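Local coordinates for ubiquitin-conjugating enzyme (Plasmodium falciparum 3D7, PDB 2H2Y), which probably acts as an E2 enzyme that passes activated ubiquitin on toward substrates, this chain being the ubiquitin-conjugating domain of a longer, probably membrane-bound protein, at residues 20-25 with 48-53; 10-15 with 28-33; 6-11 with 41-46. All blocks are in the same frame, centred on the assembly; numbering follows the deposited sequence.

Interaction 1: 20-25 with 48-53; sequences NANYRI and NIRIWI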
# COMPACT_ATOMS: atom_id res chain seq x y z
N ASN A 20 -3.66 -19.67 -6.44
CA ASN A 20 -4.15 -18.48 -7.12
C ASN A 20 -3.59 -17.16 -6.64
O ASN A 20 -3.00 -17.08 -5.56
CB ASN A 20 -5.67 -18.43 -7.04
CG ASN A 20 -6.32 -19.47 -7.91
OD1 ASN A 20 -7.53 -19.67 -7.86
ND2 ASN A 20 -5.51 -20.13 -8.73
N ALA A 21 -3.81 -16.11 -7.44
CA ALA A 21 -3.33 -14.76 -7.13
C ALA A 21 -3.92 -14.24 -5.82
O ALA A 21 -3.23 -13.56 -5.06
CB ALA A 21 -3.68 -13.81 -8.28
N ASN A 22 -5.19 -14.56 -5.57
CA ASN A 22 -5.84 -14.13 -4.35
C ASN A 22 -5.12 -14.68 -3.12
O ASN A 22 -4.97 -13.99 -2.12
CB ASN A 22 -7.31 -14.57 -4.35
CG ASN A 22 -8.20 -13.62 -5.13
OD1 ASN A 22 -9.35 -13.93 -5.44
ND2 ASN A 22 -7.67 -12.44 -5.44
N TYR A 23 -4.67 -15.93 -3.22
CA TYR A 23 -3.94 -16.57 -2.13
C TYR A 23 -2.80 -15.67 -1.68
O TYR A 23 -2.73 -15.26 -0.52
CB TYR A 23 -3.41 -17.92 -2.59
CG TYR A 23 -2.55 -18.64 -1.56
CD1 TYR A 23 -1.21 -18.28 -1.37
CD2 TYR A 23 -3.06 -19.68 -0.79
CE1 TYR A 23 -0.41 -18.93 -0.45
CE2 TYR A 23 -2.27 -20.35 0.14
CZ TYR A 23 -0.94 -19.97 0.30
OH TYR A 23 -0.14 -20.61 1.23
N ARG A 24 -1.90 -15.36 -2.60
CA ARG A 24 -0.77 -14.50 -2.29
C ARG A 24 -1.24 -13.14 -1.76
O ARG A 24 -0.64 -12.59 -0.84
CB ARG A 24 0.09 -14.31 -3.54
CG ARG A 24 1.17 -13.25 -3.41
CD ARG A 24 1.99 -13.45 -2.16
NE ARG A 24 3.05 -12.46 -2.07
CZ ARG A 24 4.09 -12.41 -2.89
NH1 ARG A 24 4.20 -13.29 -3.88
NH2 ARG A 24 5.01 -11.47 -2.73
N ILE A 25 -2.31 -12.60 -2.34
CA ILE A 25 -2.83 -11.32 -1.89
C ILE A 25 -3.29 -11.44 -0.45
O ILE A 25 -3.01 -10.57 0.39
CB ILE A 25 -4.01 -10.86 -2.79
CG1 ILE A 25 -3.46 -10.32 -4.11
CG2 ILE A 25 -4.84 -9.78 -2.10
CD1 ILE A 25 -4.52 -10.08 -5.15
N ASN A 48 -14.11 -7.73 -2.88
CA ASN A 48 -13.03 -7.57 -3.85
C ASN A 48 -11.72 -7.38 -3.09
O ASN A 48 -11.35 -6.25 -2.74
CB ASN A 48 -13.27 -6.36 -4.75
CG ASN A 48 -12.30 -6.29 -5.90
OD1 ASN A 48 -11.25 -6.95 -5.88
ND2 ASN A 48 -12.63 -5.49 -6.92
N ILE A 49 -11.00 -8.48 -2.86
CA ILE A 49 -9.75 -8.42 -2.11
C ILE A 49 -8.63 -7.75 -2.89
O ILE A 49 -7.62 -7.32 -2.32
CB ILE A 49 -9.32 -9.84 -1.65
CG1 ILE A 49 -8.33 -9.73 -0.49
CG2 ILE A 49 -8.70 -10.61 -2.80
CD1 ILE A 49 -8.06 -11.04 0.18
N ARG A 50 -8.82 -7.63 -4.20
CA ARG A 50 -7.85 -7.01 -5.10
C ARG A 50 -7.66 -5.51 -4.85
O ARG A 50 -6.64 -4.95 -5.23
CB ARG A 50 -8.26 -7.21 -6.56
CG ARG A 50 -8.46 -8.65 -6.99
CD ARG A 50 -7.20 -9.47 -6.81
NE ARG A 50 -7.31 -10.80 -7.40
CZ ARG A 50 -7.10 -11.08 -8.68
NH1 ARG A 50 -6.75 -10.12 -9.52
NH2 ARG A 50 -7.22 -12.33 -9.11
N ILE A 51 -8.63 -4.86 -4.23
CA ILE A 51 -8.53 -3.43 -4.00
C ILE A 51 -8.33 -3.03 -2.55
O ILE A 51 -9.17 -3.31 -1.70
CB ILE A 51 -9.80 -2.69 -4.48
CG1 ILE A 51 -10.09 -3.02 -5.94
CG2 ILE A 51 -9.61 -1.20 -4.32
CD1 ILE A 51 -11.44 -2.54 -6.41
N TRP A 52 -7.21 -2.36 -2.27
CA TRP A 52 -6.92 -1.91 -0.91
C TRP A 52 -6.75 -0.39 -0.90
O TRP A 52 -6.39 0.22 -1.91
CB TRP A 52 -5.61 -2.49 -0.38
CG TRP A 52 -5.49 -3.96 -0.27
CD1 TRP A 52 -6.37 -4.90 -0.73
CD2 TRP A 52 -4.37 -4.68 0.26
NE1 TRP A 52 -5.85 -6.16 -0.53
CE2 TRP A 52 -4.63 -6.06 0.08
CE3 TRP A 52 -3.16 -4.29 0.86
CZ2 TRP A 52 -3.72 -7.05 0.48
CZ3 TRP A 52 -2.26 -5.27 1.26
CH2 TRP A 52 -2.55 -6.64 1.07
N ILE A 53 -7.00 0.21 0.25
CA ILE A 53 -6.83 1.64 0.43
C ILE A 53 -6.19 1.84 1.79
O ILE A 53 -6.81 1.60 2.83
CB ILE A 53 -8.15 2.42 0.38
CG1 ILE A 53 -8.63 2.52 -1.07
CG2 ILE A 53 -7.96 3.82 0.95
CD1 ILE A 53 -9.88 3.35 -1.25
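The carbonyl oxygen of Ile49 accepts one bent, weak hydrogen bond, from Trp52 NE1 to Ile49 O over 2.8 Å with an N-H...O angle of 127°, while the Ile25 branch methyl CG2 only packs against the same oxygen from the helix, at 3.7 Å. The indole bond ties Trp52 back to the turn. On the same side of the indole, Ile25 O meets Trp52 CZ2 at the ring edge, in its plane, 3.6 Å away, and Ile25 CG2 packs near the same ring atom. Ile25 and Ile49 slide past each other in opposite directions, with Ile25 CG2 3.8 Å from Ile49 CG1. Ile25 CG1 stands anti to its carbonyl carbon (chi1 -77°), beside the backbone N, and its CD1 lies by the CD methylene of Arg50, the two side chains crossing at about a right angle. The Arg50 chain is bent at chi2, and its guanidinium lies beside the first turn of the helix: Ala21 CB lies over one face, 3.9 Å from Arg50 NH2, and the Asn22 amide stands at the edge, its plane turned 77° from that of the guanidinium. Asn22 CG also packs on Ile49 CG2, at 3.8 Å. Outside the contact, Arg50 NH1 makes a weak hydrogen bond to Phe75 O. Residues 48-51 form a type I beta turn, which leads from strand 40-44 into strand 51-57; the contact sets this turn against the N-terminal end of helix 21-34. Trp52 then fills the space between that helix and the sheet, touching Leu29, Val44 and Ile73 and meeting Phe75 edge-to-face.

Interaction 2: 10-15 with 28-33; sequences KHIKTK and ELNNFL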
# COMPACT_ATOMS: atom_id res chain seq x y z
N LYS A 10 -13.03 -9.45 7.46
CA LYS A 10 -12.10 -10.47 7.03
C LYS A 10 -12.31 -11.20 5.70
O LYS A 10 -13.34 -11.83 5.45
CB LYS A 10 -11.98 -11.52 8.14
CG LYS A 10 -11.55 -10.95 9.49
CD LYS A 10 -12.67 -10.19 10.18
CE LYS A 10 -12.20 -9.66 11.52
NZ LYS A 10 -11.57 -10.73 12.34
N HIS A 11 -11.29 -11.07 4.86
CA HIS A 11 -11.22 -11.75 3.58
C HIS A 11 -10.20 -12.80 4.00
O HIS A 11 -9.82 -13.69 3.23
CB HIS A 11 -10.59 -10.86 2.50
CG HIS A 11 -11.56 -9.95 1.82
ND1 HIS A 11 -12.08 -8.82 2.41
CD2 HIS A 11 -12.08 -9.99 0.56
CE1 HIS A 11 -12.87 -8.20 1.56
NE2 HIS A 11 -12.88 -8.89 0.43
N ILE A 12 -9.74 -12.66 5.24
CA ILE A 12 -8.78 -13.56 5.85
C ILE A 12 -9.45 -14.91 6.03
O ILE A 12 -8.80 -15.95 5.98
CB ILE A 12 -8.37 -13.07 7.25
CG1 ILE A 12 -7.96 -11.60 7.19
CG2 ILE A 12 -7.23 -13.92 7.78
CD1 ILE A 12 -7.64 -11.02 8.54
N LYS A 13 -10.76 -14.87 6.26
CA LYS A 13 -11.54 -16.08 6.45
C LYS A 13 -11.55 -16.89 5.17
O LYS A 13 -10.92 -17.95 5.09
CB LYS A 13 -12.98 -15.72 6.85
N THR A 14 -12.25 -16.39 4.16
CA THR A 14 -12.37 -17.07 2.87
C THR A 14 -11.13 -17.88 2.49
O THR A 14 -10.00 -17.40 2.57
CB THR A 14 -12.71 -16.08 1.72
OG1 THR A 14 -11.91 -16.37 0.57
CG2 THR A 14 -12.49 -14.64 2.16
N LYS A 15 -11.36 -19.13 2.10
CA LYS A 15 -10.27 -20.02 1.71
C LYS A 15 -9.97 -19.83 0.23
O LYS A 15 -10.82 -20.10 -0.62
CB LYS A 15 -10.66 -21.47 1.99
CG LYS A 15 -9.52 -22.46 1.75
CD LYS A 15 -9.90 -23.89 2.11
CE LYS A 15 -8.72 -24.83 1.89
NZ LYS A 15 -9.04 -26.26 2.19
N GLU A 28 -0.50 -11.48 1.79
CA GLU A 28 0.03 -10.12 1.90
C GLU A 28 -0.80 -9.25 2.83
O GLU A 28 -0.26 -8.37 3.51
CB GLU A 28 0.11 -9.47 0.53
CG GLU A 28 1.17 -10.08 -0.36
CD GLU A 28 2.57 -9.69 0.05
OE1 GLU A 28 3.53 -10.31 -0.47
OE2 GLU A 28 2.72 -8.77 0.88
N LEU A 29 -2.11 -9.49 2.87
CA LEU A 29 -2.99 -8.72 3.74
C LEU A 29 -2.65 -9.01 5.20
O LEU A 29 -2.41 -8.08 5.99
CB LEU A 29 -4.46 -9.06 3.47
CG LEU A 29 -5.51 -8.38 4.37
CD1 LEU A 29 -5.49 -6.87 4.16
CD2 LEU A 29 -6.88 -8.93 4.03
N ASN A 30 -2.61 -10.30 5.56
CA ASN A 30 -2.28 -10.73 6.93
C ASN A 30 -0.96 -10.15 7.40
O ASN A 30 -0.85 -9.70 8.55
CB ASN A 30 -2.23 -12.25 7.03
CG ASN A 30 -3.58 -12.88 6.90
OD1 ASN A 30 -4.56 -12.40 7.49
ND2 ASN A 30 -3.67 -13.96 6.13
N ASN A 31 0.04 -10.16 6.54
CA ASN A 31 1.31 -9.59 6.94
C ASN A 31 1.13 -8.10 7.15
O ASN A 31 1.74 -7.52 8.04
CB ASN A 31 2.39 -9.83 5.88
CG ASN A 31 3.63 -8.97 6.13
OD1 ASN A 31 3.69 -7.81 5.71
ND2 ASN A 31 4.61 -9.53 6.84
N PHE A 32 0.27 -7.48 6.35
CA PHE A 32 0.05 -6.05 6.48
C PHE A 32 -0.56 -5.72 7.83
O PHE A 32 -0.17 -4.74 8.48
CB PHE A 32 -0.83 -5.52 5.35
CG PHE A 32 -0.73 -4.04 5.15
CD1 PHE A 32 0.19 -3.50 4.25
CD2 PHE A 32 -1.50 -3.16 5.92
CE1 PHE A 32 0.34 -2.11 4.10
CE2 PHE A 32 -1.35 -1.77 5.78
CZ PHE A 32 -0.43 -1.25 4.87
N LEU A 33 -1.53 -6.53 8.26
CA LEU A 33 -2.17 -6.32 9.56
C LEU A 33 -1.17 -6.57 10.71
O LEU A 33 -1.16 -5.85 11.70
CB LEU A 33 -3.36 -7.27 9.73
CG LEU A 33 -4.54 -7.19 8.76
CD1 LEU A 33 -5.44 -8.37 9.03
CD2 LEU A 33 -5.31 -5.90 8.94
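Of the two flat groups here, the Asn30 amide touches Ile12 chiefly through its oxygen, whereas the His11 imidazole leads away from the helix and leaves the contact to its CB, which lies 4.5 Å from Leu29 CD2. Asn30 and Ile12 cross obliquely: Asn30 OD1 is 3.1 Å from Ile12 CG2 and somewhat farther from CG1 and CD1, so one carboxamide oxygen is set among three carbons of the same side chain. Ile12 CG2 stands anti to its backbone N and CG1 beside it (chi1 -50°); CG2 faces Asn30 OD1, and CG1 carries CD1 toward Leu33. Ile12 CD1 reaches Leu33 CD1 tip to tip at 3.5 Å, while Ile12 CG1 lies 4.3 Å from Leu29 CD2. Leu29, Asn30 and Leu33 thus form a shallow seat on one side of helix 21-34 for a single isoleucine of the preceding loop. Leu29 continues inward to Ile42, Val44 and Trp52. The contact is apolar apart from the Asn30 oxygen, which meets carbons here; with no hydrogen bond between the two segments, it is small and non-directional.

Interaction 3: 6-11 with 41-46; sequences RTVEKH and TIDVHP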
# COMPACT_ATOMS: atom_id res chain seq x y z
N ARG A 6 -5.64 -4.18 14.38
CA ARG A 6 -7.01 -4.69 14.54
C ARG A 6 -7.47 -5.28 13.19
O ARG A 6 -6.64 -5.77 12.43
CB ARG A 6 -7.94 -3.55 14.97
CG ARG A 6 -9.37 -3.95 15.30
CD ARG A 6 -9.45 -4.87 16.50
NH1 ARG A 6 -12.48 -6.13 18.15
NH2 ARG A 6 -10.28 -6.38 18.74
N THR A 7 -8.76 -5.23 12.90
CA THR A 7 -9.27 -5.77 11.64
C THR A 7 -10.76 -5.49 11.47
O THR A 7 -11.58 -6.00 12.23
CB THR A 7 -9.08 -7.29 11.58
OG1 THR A 7 -7.69 -7.61 11.64
CG2 THR A 7 -9.65 -7.84 10.28
N VAL A 8 -11.12 -4.72 10.44
CA VAL A 8 -12.52 -4.37 10.19
C VAL A 8 -13.38 -5.54 9.69
O VAL A 8 -14.35 -5.95 10.34
CB VAL A 8 -12.61 -3.19 9.18
CG1 VAL A 8 -11.87 -3.53 7.89
CG2 VAL A 8 -14.08 -2.85 8.89
N GLU A 9 -13.04 -6.07 8.52
CA GLU A 9 -13.76 -7.20 7.94
C GLU A 9 -12.72 -8.16 7.37
O GLU A 9 -11.67 -7.75 6.85
CB GLU A 9 -14.73 -6.73 6.85
CG GLU A 9 -14.05 -6.04 5.70
CD GLU A 9 -15.02 -5.23 4.87
OE1 GLU A 9 -15.88 -4.56 5.48
OE2 GLU A 9 -14.91 -5.25 3.63
N LYS A 10 -13.03 -9.45 7.46
CA LYS A 10 -12.10 -10.47 7.03
C LYS A 10 -12.31 -11.20 5.70
O LYS A 10 -13.34 -11.83 5.45
CB LYS A 10 -11.98 -11.52 8.14
CG LYS A 10 -11.55 -10.95 9.49
CD LYS A 10 -12.67 -10.19 10.18
CE LYS A 10 -12.20 -9.66 11.52
NZ LYS A 10 -11.57 -10.73 12.34
N HIS A 11 -11.29 -11.07 4.86
CA HIS A 11 -11.22 -11.75 3.58
C HIS A 11 -10.20 -12.80 4.00
O HIS A 11 -9.82 -13.69 3.23
CB HIS A 11 -10.59 -10.86 2.50
CG HIS A 11 -11.56 -9.95 1.82
ND1 HIS A 11 -12.08 -8.82 2.41
CD2 HIS A 11 -12.08 -9.99 0.56
CE1 HIS A 11 -12.87 -8.20 1.56
NE2 HIS A 11 -12.88 -8.89 0.43
N THR A 41 -3.11 2.68 8.38
CA THR A 41 -4.23 1.84 8.77
C THR A 41 -4.65 1.23 7.44
O THR A 41 -4.04 1.52 6.41
CB THR A 41 -5.40 2.65 9.36
OG1 THR A 41 -5.72 3.75 8.50
CG2 THR A 41 -5.03 3.16 10.75
N ILE A 42 -5.68 0.39 7.43
CA ILE A 42 -6.07 -0.20 6.16
C ILE A 42 -7.54 -0.56 6.06
O ILE A 42 -8.26 -0.58 7.05
CB ILE A 42 -5.23 -1.46 5.87
CG1 ILE A 42 -5.40 -1.87 4.41
CG2 ILE A 42 -5.66 -2.58 6.79
CD1 ILE A 42 -4.52 -3.02 3.98
N ASP A 43 -7.98 -0.83 4.84
CA ASP A 43 -9.35 -1.23 4.61
C ASP A 43 -9.48 -1.71 3.19
O ASP A 43 -9.21 -0.97 2.25
CB ASP A 43 -10.31 -0.07 4.84
CG ASP A 43 -11.75 -0.48 4.66
OD1 ASP A 43 -12.09 -1.61 5.06
OD2 ASP A 43 -12.53 0.33 4.12
N VAL A 44 -9.89 -2.97 3.02
CA VAL A 44 -10.04 -3.50 1.68
C VAL A 44 -11.48 -3.43 1.23
O VAL A 44 -12.41 -3.40 2.05
CB VAL A 44 -9.54 -4.97 1.56
CG1 VAL A 44 -8.17 -5.10 2.18
CG2 VAL A 44 -10.53 -5.91 2.21
N HIS A 45 -11.66 -3.39 -0.08
CA HIS A 45 -12.97 -3.32 -0.68
C HIS A 45 -13.75 -4.57 -0.32
O HIS A 45 -13.22 -5.69 -0.37
CB HIS A 45 -12.82 -3.21 -2.20
CG HIS A 45 -14.10 -2.93 -2.92
ND1 HIS A 45 -15.26 -3.62 -2.66
CD2 HIS A 45 -14.39 -2.04 -3.89
CE1 HIS A 45 -16.22 -3.17 -3.45
NE2 HIS A 45 -15.72 -2.21 -4.21
N PRO A 46 -15.02 -4.41 0.08
CA PRO A 46 -15.81 -5.60 0.43
C PRO A 46 -16.22 -6.29 -0.87
O PRO A 46 -16.68 -5.64 -1.80
CB PRO A 46 -17.00 -5.01 1.18
CG PRO A 46 -17.19 -3.67 0.49
CD PRO A 46 -15.77 -3.17 0.35
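His11 CG lies anti to its carbonyl carbon (chi1 -85°) and Glu9 CG between the backbone N and the carbonyl carbon (chi1 61°), and both side chains face residues 44-46. The His11 imidazole and Val44 reach toward each other tip to tip: Val44 CG2 lies 3.3 Å from His11 ND1 and equally near CE1, coming at the ring obliquely. The next two residues meet the same end of the ring, with His45 O 3.2 Å from His11 CE1 and Pro46 CA at the ring edge, near its plane. The first side-chain bond of His45 points away from the loop, and His45 ND1 donates to Pro46 O at 2.6 Å; the acceptor lies close to the imidazole plane, but the donor stands 46° out of the carbonyl plane. The Glu9 chain, extended beyond CG, crosses Pro46 obliquely; Glu9 OE2 lies 3.2 Å from Pro46 CB. Val8 crosses Asp43 at about a right angle, with Val8 CG1 3.4 Å from Asp43 OD1. Glu9 OE1 and Asp43 OD1 are 4.8 Å apart, and like charges at this distance would be expected to repel mildly. Val8, Asp43, His45 and Pro46 belong to the exposed side of the contact, while His11 and Val44 are buried, with Leu29 and Trp52 against Val44 and with Ile49 and Tyr16 against His11. The two segments share no hydrogen bond, and the loop passes beside strand 40-44, outermost in this chain's sheet, without extending it. Helix 21-34 followed by the antiparallel meander that begins with this strand is the opening of the ubiquitin-conjugating (UBC) fold, here with an N-terminal extension laid against its edge.

Overall arrangement
The N-terminal loop, helix 21-34 and the first two strands of the meander meet in one continuous patch. Interactions 2 and 3 share Lys10 and His11 and have centres about 8 Å apart; His11 takes part in both. Its CB also lies 3.4 Å from Ile49 CD1, joining both to interaction 1. Strand pairing couples interactions 1 and 3, whose centres are about 12 Å apart, through a probable hydrogen bond from His45 N to Ile51 O (3.0 Å). Trp52 CH2, 3.4 Å from Leu29 N, connects interactions 1 and 2. All three belong to the N-terminal part of the domain; in E2 enzymes the catalytic cysteine follows the meander.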